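Local structure of uncharacterized protein (Cytophaga hutchinsonii ATCC 33406, 3FF4) at residues L22-L27 and H32-V37; E96-L101 and P108-T113. The protein is of unknown function but carries a Rossmann-like CoA-binding domain and so probably binds coenzyme A or a related nucleotide cofactor. One frame throughout, in Å; residues are numbered along the deposited sequence.

From the N terminus the chain runs up strand 7-10, returns through helix 19-30 and comes back on strand 34-37; contact 1 closes the tight helix-to-strand turn, four residues separating its segments. The chain then crosses the middle of the parallel sheet by strands 61-64 and 85-88 before helix 95-103 leads into strand 107-110, where contact 2 closes a second such connection, with six residues between its segments. The two follow in series and neither nests nor crosses. Their centres lie about 18 Å apart, on opposite sides of the chain's centre, and each ties a helix to one of the outermost strands of the same five-stranded sheet.

Contact 1 (L22-L27 and H32-V37); sequences LAAERL and HEFIPV
His32 N reaches back to Leu27 O in a bent backbone hydrogen bond of 3.1 Å, and from there the helix and the new strand face each other with Ala24 CA 6.4 Å from Phe34 CA. The His32 side chain follows that bond: its CG lies beside the backbone N (chi1 -56°), which brings ring atom CD2 to 4.0 Å from Leu27 CD2. The two side chains cross at about a right angle, with Leu27 O near the plane of the imidazole at its edge. The far side of the ring is tied down too, since ND1 is hydrogen-bonded to Lys5 N. One turn back along the helix, the methyl of Ala24 sits over a face of the Phe34 ring as a CH-pi contact, its CB 4.1 Å from the ring centroid and displaced toward the CD1-CE1 rim. Phe34 CG is wedged between its own N and carbonyl carbon (chi1 77°), and this turns the ring up against the helix; Leu27 CD1 touches Phe34 CB at 4.3 Å. This buried seam joins the last two elements of the right-handed beta-alpha-beta unit 7-10, 19-30, 34-37. Ile9 of strand 7-10 packs on Ala24 and Thr7 on Leu27, Val44 of strand 43-44 meets Phe34, and Leu117 of helix 113-119 touches both Leu27 and His32.

Contact 2 (E96-L101 and P108-T113); sequences ELEEIL and PVIGCT
Pro108 meets Glu98 first, its ring set against the helix backbone: CG is 3.5 Å from Glu98 O, and CB lies 3.9 Å from Glu98 CB. The two side chains pass at a slant, the proline CB touching the start of the glutamate's aliphatic stem. Leu101, one turn further on, points toward the strand and packs on Val86 and Phe88 of strand 85-88. Val109 turns from the helix and gives its backbone to the sheet, bonding to Val86 and Phe88. Strand 85-88, helix 95-103 and strand 107-110 form a beta-alpha-beta crossover, the last of the Rossmann-like sheet, and Pro108 to Ile110 lie on its edge strand. At Ile110 the end of the side chain swings back: CG1 lies beside the backbone N (chi1 -75°), bringing CD1 to 3.4 Å from Glu98 OE2, roughly at right angles to the extended glutamate. No hydrogen bond spans the two segments, but Glu98 OE1 accepts one from Asn94 N near the start of its own helix. Shortening Glu98 to an alanine removes CG and the carboxylate, which would probably leave Asn94 N without this acceptor and open a gap beside Ile110 CD1 and the Pro108 ring. Past Gly111 the chain draws away from helix 95-103, and Cys112 takes the N-cap position of helix 113-119, whose first residue, Thr113, bonds through OG1 to Thr63 and Asn89.

Contact 1 (L22-L27 and H32-V37)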
ATOM      1  N   LEU A  22       3.071  11.405   0.365  1.00 26.56           N
ATOM      2  CA  LEU A  22       4.211  11.359   1.270  1.00 27.01           C
ATOM      3  C   LEU A  22       4.878   9.950   1.277  1.00 27.55           C
ATOM      4  O   LEU A  22       6.110   9.850   1.238  1.00 26.99           O
ATOM      5  CB  LEU A  22       3.810  11.816   2.666  1.00 26.35           C
ATOM      6  CG  LEU A  22       3.179  13.212   2.670  1.00 27.66           C
ATOM      7  CD1 LEU A  22       2.719  13.596   4.070  1.00 28.98           C
ATOM      8  CD2 LEU A  22       4.172  14.258   2.128  1.00 25.04           C
ATOM      9  N   ALA A  23       4.076   8.879   1.280  1.00 26.84           N
ATOM     10  CA  ALA A  23       4.649   7.538   1.335  1.00 27.52           C
ATOM     11  C   ALA A  23       5.466   7.226   0.086  1.00 28.02           C
ATOM     12  O   ALA A  23       6.541   6.647   0.187  1.00 29.50           O
ATOM     13  CB  ALA A  23       3.574   6.482   1.538  1.00 26.11           C
ATOM     14  N   ALA A  24       4.950   7.599  -1.083  1.00 27.95           N
ATOM     15  CA  ALA A  24       5.666   7.359  -2.339  1.00 28.16           C
ATOM     16  C   ALA A  24       7.023   8.042  -2.305  1.00 28.62           C
ATOM     17  O   ALA A  24       8.024   7.409  -2.671  1.00 28.65           O
ATOM     18  CB  ALA A  24       4.853   7.821  -3.543  1.00 26.86           C
ATOM     19  N   GLU A  25       7.048   9.289  -1.819  1.00 28.65           N
ATOM     20  CA  GLU A  25       8.294  10.055  -1.661  1.00 30.64           C
ATOM     21  C   GLU A  25       9.295   9.364  -0.736  1.00 30.70           C
ATOM     22  O   GLU A  25      10.472   9.271  -1.079  1.00 30.93           O
ATOM     23  CB  GLU A  25       8.038  11.456  -1.101  1.00 30.68           C
ATOM     24  CG  GLU A  25       7.417  12.428  -2.067  1.00 33.93           C
ATOM     25  CD  GLU A  25       7.303  13.851  -1.494  1.00 36.86           C
ATOM     26  OE1 GLU A  25       6.920  14.004  -0.300  1.00 37.62           O
ATOM     27  OE2 GLU A  25       7.597  14.813  -2.250  1.00 36.68           O
ATOM     28  N   ARG A  26       8.842   8.908   0.440  1.00 30.46           N
ATOM     29  CA  ARG A  26       9.765   8.234   1.353  1.00 30.30           C
ATOM     30  C   ARG A  26      10.214   6.876   0.788  1.00 29.43           C
ATOM     31  O   ARG A  26      11.386   6.544   0.865  1.00 29.67           O
ATOM     32  CB  ARG A  26       9.199   8.068   2.770  1.00 29.68           C
ATOM     33  CG  ARG A  26       8.905   9.347   3.535  1.00 33.38           C
ATOM     34  CD  ARG A  26      10.152  10.151   3.912  1.00 34.22           C
ATOM     35  NE  ARG A  26      10.469  11.087   2.847  1.00 37.97           N
ATOM     36  CZ  ARG A  26      11.687  11.275   2.346  1.00 38.32           C
ATOM     37  NH1 ARG A  26      12.722  10.607   2.818  1.00 39.23           N
ATOM     38  NH2 ARG A  26      11.874  12.136   1.368  1.00 38.27           N
ATOM     39  N   LEU A  27       9.287   6.091   0.233  1.00 29.22           N
ATOM     40  CA  LEU A  27       9.651   4.797  -0.357  1.00 28.79           C
ATOM     41  C   LEU A  27      10.696   4.998  -1.428  1.00 28.83           C
ATOM     42  O   LEU A  27      11.745   4.330  -1.445  1.00 28.73           O
ATOM     43  CB  LEU A  27       8.416   4.121  -0.956  1.00 27.96           C
ATOM     44  CG  LEU A  27       7.454   3.526   0.073  1.00 28.51           C
ATOM     45  CD1 LEU A  27       6.056   3.313  -0.523  1.00 26.19           C
ATOM     46  CD2 LEU A  27       8.020   2.206   0.707  1.00 29.21           C
ATOM     47  N   HIS A  32      13.044   1.765  -2.522  1.00 30.82           N
ATOM     48  CA  HIS A  32      12.012   0.780  -2.831  1.00 31.79           C
ATOM     49  C   HIS A  32      11.308   1.136  -4.136  1.00 31.86           C
ATOM     50  O   HIS A  32      11.066   2.312  -4.396  1.00 32.35           O
ATOM     51  CB  HIS A  32      10.976   0.723  -1.704  1.00 30.82           C
ATOM     52  CG  HIS A  32      11.581   0.426  -0.365  1.00 32.03           C
ATOM     53  ND1 HIS A  32      11.917  -0.852   0.034  1.00 32.02           N
ATOM     54  CD2 HIS A  32      11.936   1.243   0.652  1.00 30.31           C
ATOM     55  CE1 HIS A  32      12.434  -0.810   1.252  1.00 31.75           C
ATOM     56  NE2 HIS A  32      12.462   0.451   1.646  1.00 30.17           N
ATOM     57  N   GLU A  33      10.983   0.125  -4.941  1.00 31.63           N
ATOM     58  CA  GLU A  33      10.087   0.309  -6.082  1.00 31.55           C
ATOM     59  C   GLU A  33       8.647   0.476  -5.568  1.00 30.91           C
ATOM     60  O   GLU A  33       8.117  -0.410  -4.887  1.00 30.76           O
ATOM     61  CB  GLU A  33      10.186  -0.875  -7.042  1.00 31.10           C
ATOM     62  CG  GLU A  33       9.063  -0.926  -8.056  1.00 33.54           C
ATOM     63  CD  GLU A  33       9.259  -2.038  -9.080  1.00 36.84           C
ATOM     64  OE1 GLU A  33       9.867  -3.099  -8.742  1.00 36.17           O
ATOM     65  OE2 GLU A  33       8.824  -1.828 -10.233  1.00 37.22           O
ATOM     66  N   PHE A  34       8.041   1.628  -5.843  1.00 30.77           N
ATOM     67  CA  PHE A  34       6.626   1.850  -5.480  1.00 31.78           C
ATOM     68  C   PHE A  34       5.738   1.721  -6.716  1.00 31.95           C
ATOM     69  O   PHE A  34       6.160   2.067  -7.854  1.00 31.90           O
ATOM     70  CB  PHE A  34       6.402   3.199  -4.760  1.00 31.73           C
ATOM     71  CG  PHE A  34       6.414   4.388  -5.670  1.00 34.08           C
ATOM     72  CD1 PHE A  34       5.209   4.921  -6.160  1.00 33.72           C
ATOM     73  CD2 PHE A  34       7.619   4.968  -6.061  1.00 34.07           C
ATOM     74  CE1 PHE A  34       5.219   6.013  -7.034  1.00 35.23           C
ATOM     75  CE2 PHE A  34       7.637   6.056  -6.942  1.00 36.46           C
ATOM     76  CZ  PHE A  34       6.425   6.587  -7.417  1.00 35.88           C
ATOM     77  N   ILE A  35       4.523   1.218  -6.503  1.00 30.98           N
ATOM     78  CA  ILE A  35       3.548   1.121  -7.583  1.00 30.98           C
ATOM     79  C   ILE A  35       2.223   1.794  -7.191  1.00 30.35           C
ATOM     80  O   ILE A  35       1.539   1.281  -6.303  1.00 30.32           O
ATOM     81  CB  ILE A  35       3.290  -0.342  -7.992  1.00 30.43           C
ATOM     82  CG1 ILE A  35       4.611  -1.031  -8.393  1.00 31.82           C
ATOM     83  CG2 ILE A  35       2.242  -0.387  -9.149  1.00 30.50           C
ATOM     84  CD1 ILE A  35       4.508  -2.522  -8.453  1.00 31.48           C
ATOM     85  N   PRO A  36       1.865   2.923  -7.854  1.00 29.85           N
ATOM     86  CA  PRO A  36       0.658   3.671  -7.463  1.00 29.94           C
ATOM     87  C   PRO A  36      -0.621   3.126  -8.109  1.00 30.85           C
ATOM     88  O   PRO A  36      -0.742   3.114  -9.358  1.00 30.43           O
ATOM     89  CB  PRO A  36       0.925   5.082  -7.967  1.00 29.48           C
ATOM     90  CG  PRO A  36       1.962   4.932  -9.076  1.00 30.33           C
ATOM     91  CD  PRO A  36       2.648   3.610  -8.916  1.00 29.19           C
ATOM     92  N   VAL A  37      -1.551   2.677  -7.261  1.00 29.99           N
ATOM     93  CA  VAL A  37      -2.837   2.146  -7.690  1.00 29.88           C
ATOM     94  C   VAL A  37      -3.936   2.881  -6.922  1.00 31.53           C
ATOM     95  O   VAL A  37      -3.810   3.184  -5.731  1.00 30.84           O
ATOM     96  CB  VAL A  37      -2.947   0.611  -7.472  1.00 29.87           C
ATOM     97  CG1 VAL A  37      -4.304   0.051  -7.946  1.00 28.16           C
ATOM     98  CG2 VAL A  37      -1.793  -0.127  -8.147  1.00 27.00           C
TER

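Contact 2 (E96-L101 and P108-T113)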
ATOM      1  N   GLU A  96     -11.713  -6.973  10.323  1.00 29.02           N
ATOM      2  CA  GLU A  96     -12.141  -8.020   9.400  1.00 29.39           C
ATOM      3  C   GLU A  96     -11.082  -8.287   8.324  1.00 29.36           C
ATOM      4  O   GLU A  96     -10.719  -9.447   8.064  1.00 29.70           O
ATOM      5  CB  GLU A  96     -13.485  -7.679   8.743  1.00 29.57           C
ATOM      6  CG  GLU A  96     -13.734  -8.517   7.490  1.00 31.25           C
ATOM      7  CD  GLU A  96     -15.075  -8.250   6.835  1.00 34.07           C
ATOM      8  OE1 GLU A  96     -15.265  -7.150   6.255  1.00 34.12           O
ATOM      9  OE2 GLU A  96     -15.940  -9.155   6.890  1.00 35.91           O
ATOM     10  N   LEU A  97     -10.555  -7.226   7.714  1.00 29.69           N
ATOM     11  CA  LEU A  97      -9.553  -7.443   6.668  1.00 29.25           C
ATOM     12  C   LEU A  97      -8.238  -8.011   7.231  1.00 29.44           C
ATOM     13  O   LEU A  97      -7.633  -8.898   6.623  1.00 29.26           O
ATOM     14  CB  LEU A  97      -9.331  -6.204   5.767  1.00 28.28           C
ATOM     15  CG  LEU A  97      -8.249  -6.427   4.679  1.00 29.14           C
ATOM     16  CD1 LEU A  97      -8.590  -7.601   3.776  1.00 25.90           C
ATOM     17  CD2 LEU A  97      -7.977  -5.191   3.799  1.00 26.73           C
ATOM     18  N   GLU A  98      -7.796  -7.504   8.373  1.00 29.82           N
ATOM     19  CA  GLU A  98      -6.654  -8.120   9.086  1.00 30.46           C
ATOM     20  C   GLU A  98      -6.792  -9.662   9.240  1.00 30.07           C
ATOM     21  O   GLU A  98      -5.865 -10.415   8.910  1.00 29.36           O
ATOM     22  CB  GLU A  98      -6.457  -7.441  10.452  1.00 30.52           C
ATOM     23  CG  GLU A  98      -6.153  -5.936  10.316  1.00 32.56           C
ATOM     24  CD  GLU A  98      -6.390  -5.110  11.610  1.00 36.09           C
ATOM     25  OE1 GLU A  98      -6.780  -3.921  11.478  1.00 37.65           O
ATOM     26  OE2 GLU A  98      -6.174  -5.628  12.728  1.00 35.58           O
ATOM     27  N   GLU A  99      -7.947 -10.116   9.725  1.00 29.72           N
ATOM     28  CA  GLU A  99      -8.178 -11.545   9.939  1.00 29.87           C
ATOM     29  C   GLU A  99      -8.206 -12.314   8.645  1.00 29.46           C
ATOM     30  O   GLU A  99      -7.643 -13.401   8.568  1.00 29.44           O
ATOM     31  CB  GLU A  99      -9.487 -11.793  10.663  1.00 30.16           C
ATOM     32  CG  GLU A  99      -9.442 -11.329  12.066  1.00 32.85           C
ATOM     33  CD  GLU A  99     -10.759 -11.531  12.785  1.00 36.43           C
ATOM     34  OE1 GLU A  99     -11.586 -12.383  12.344  1.00 35.91           O
ATOM     35  OE2 GLU A  99     -10.954 -10.823  13.807  1.00 38.37           O
ATOM     36  N   ILE A 100      -8.860 -11.755   7.633  1.00 28.76           N
ATOM     37  CA  ILE A 100      -8.918 -12.409   6.329  1.00 28.58           C
ATOM     38  C   ILE A 100      -7.501 -12.572   5.780  1.00 28.46           C
ATOM     39  O   ILE A 100      -7.123 -13.650   5.284  1.00 28.58           O
ATOM     40  CB  ILE A 100      -9.812 -11.637   5.346  1.00 28.23           C
ATOM     41  CG1 ILE A 100     -11.289 -11.795   5.736  1.00 28.31           C
ATOM     42  CG2 ILE A 100      -9.576 -12.122   3.923  1.00 28.91           C
ATOM     43  CD1 ILE A 100     -12.231 -10.915   4.923  1.00 25.45           C
ATOM     44  N   LEU A 101      -6.703 -11.517   5.897  1.00 27.80           N
ATOM     45  CA  LEU A 101      -5.295 -11.589   5.463  1.00 27.73           C
ATOM     46  C   LEU A 101      -4.510 -12.666   6.218  1.00 27.44           C
ATOM     47  O   LEU A 101      -3.911 -13.555   5.596  1.00 27.57           O
ATOM     48  CB  LEU A 101      -4.601 -10.228   5.616  1.00 27.58           C
ATOM     49  CG  LEU A 101      -5.088  -9.160   4.632  1.00 28.00           C
ATOM     50  CD1 LEU A 101      -4.597  -7.774   5.066  1.00 26.41           C
ATOM     51  CD2 LEU A 101      -4.668  -9.481   3.197  1.00 27.00           C
ATOM     52  N   PRO A 108      -0.886  -8.925   8.448  1.00 24.51           N
ATOM     53  CA  PRO A 108      -1.375  -7.569   8.605  1.00 24.30           C
ATOM     54  C   PRO A 108      -0.455  -6.831   9.611  1.00 24.19           C
ATOM     55  O   PRO A 108      -0.088  -7.404  10.638  1.00 24.87           O
ATOM     56  CB  PRO A 108      -2.776  -7.766   9.181  1.00 24.06           C
ATOM     57  CG  PRO A 108      -2.749  -9.136   9.891  1.00 23.86           C
ATOM     58  CD  PRO A 108      -1.517  -9.872   9.403  1.00 24.05           C
ATOM     59  N   VAL A 109      -0.094  -5.597   9.308  1.00 23.47           N
ATOM     60  CA  VAL A 109       0.751  -4.777  10.202  1.00 24.02           C
ATOM     61  C   VAL A 109       0.101  -3.412  10.372  1.00 24.75           C
ATOM     62  O   VAL A 109      -0.171  -2.736   9.391  1.00 25.36           O
ATOM     63  CB  VAL A 109       2.169  -4.549   9.595  1.00 23.77           C
ATOM     64  CG1 VAL A 109       2.949  -3.441  10.369  1.00 23.41           C
ATOM     65  CG2 VAL A 109       2.962  -5.845   9.620  1.00 23.80           C
ATOM     66  N   ILE A 110      -0.174  -3.026  11.611  1.00 25.72           N
ATOM     67  CA  ILE A 110      -0.724  -1.707  11.913  1.00 26.75           C
ATOM     68  C   ILE A 110       0.453  -0.774  12.214  1.00 27.57           C
ATOM     69  O   ILE A 110       1.196  -1.037  13.123  1.00 26.42           O
ATOM     70  CB  ILE A 110      -1.762  -1.763  13.078  1.00 26.87           C
ATOM     71  CG1 ILE A 110      -3.065  -2.372  12.564  1.00 28.59           C
ATOM     72  CG2 ILE A 110      -2.128  -0.363  13.585  1.00 26.98           C
ATOM     73  CD1 ILE A 110      -3.390  -3.642  13.164  1.00 32.36           C
ATOM     74  N   GLY A 111       0.645   0.270  11.404  1.00 28.21           N
ATOM     75  CA  GLY A 111       1.685   1.260  11.668  1.00 29.58           C
ATOM     76  C   GLY A 111       1.643   2.318  10.574  1.00 30.39           C
ATOM     77  O   GLY A 111       0.856   2.200   9.640  1.00 31.85           O
ATOM     78  N   CYS A 112       2.471   3.349  10.689  1.00 29.49           N
ATOM     79  CA  CYS A 112       2.595   4.373   9.661  1.00 29.41           C
ATOM     80  C   CYS A 112       3.816   4.048   8.818  1.00 29.63           C
ATOM     81  O   CYS A 112       4.936   3.884   9.344  1.00 30.81           O
ATOM     82  CB  CYS A 112       2.713   5.758  10.305  1.00 28.87           C
ATOM     83  SG  CYS A 112       3.238   7.043   9.153  1.00 29.98           S
ATOM     84  N   THR A 113       3.598   3.906   7.513  1.00 29.38           N
ATOM     85  CA  THR A 113       4.679   3.684   6.561  1.00 28.75           C
ATOM     86  C   THR A 113       5.841   4.657   6.753  1.00 28.21           C
ATOM     87  O   THR A 113       6.978   4.239   6.702  1.00 27.74           O
ATOM     88  CB  THR A 113       4.176   3.714   5.084  1.00 30.29           C
ATOM     89  OG1 THR A 113       3.164   2.702   4.904  1.00 29.15           O
ATOM     90  CG2 THR A 113       5.368   3.460   4.101  1.00 27.28           C
TER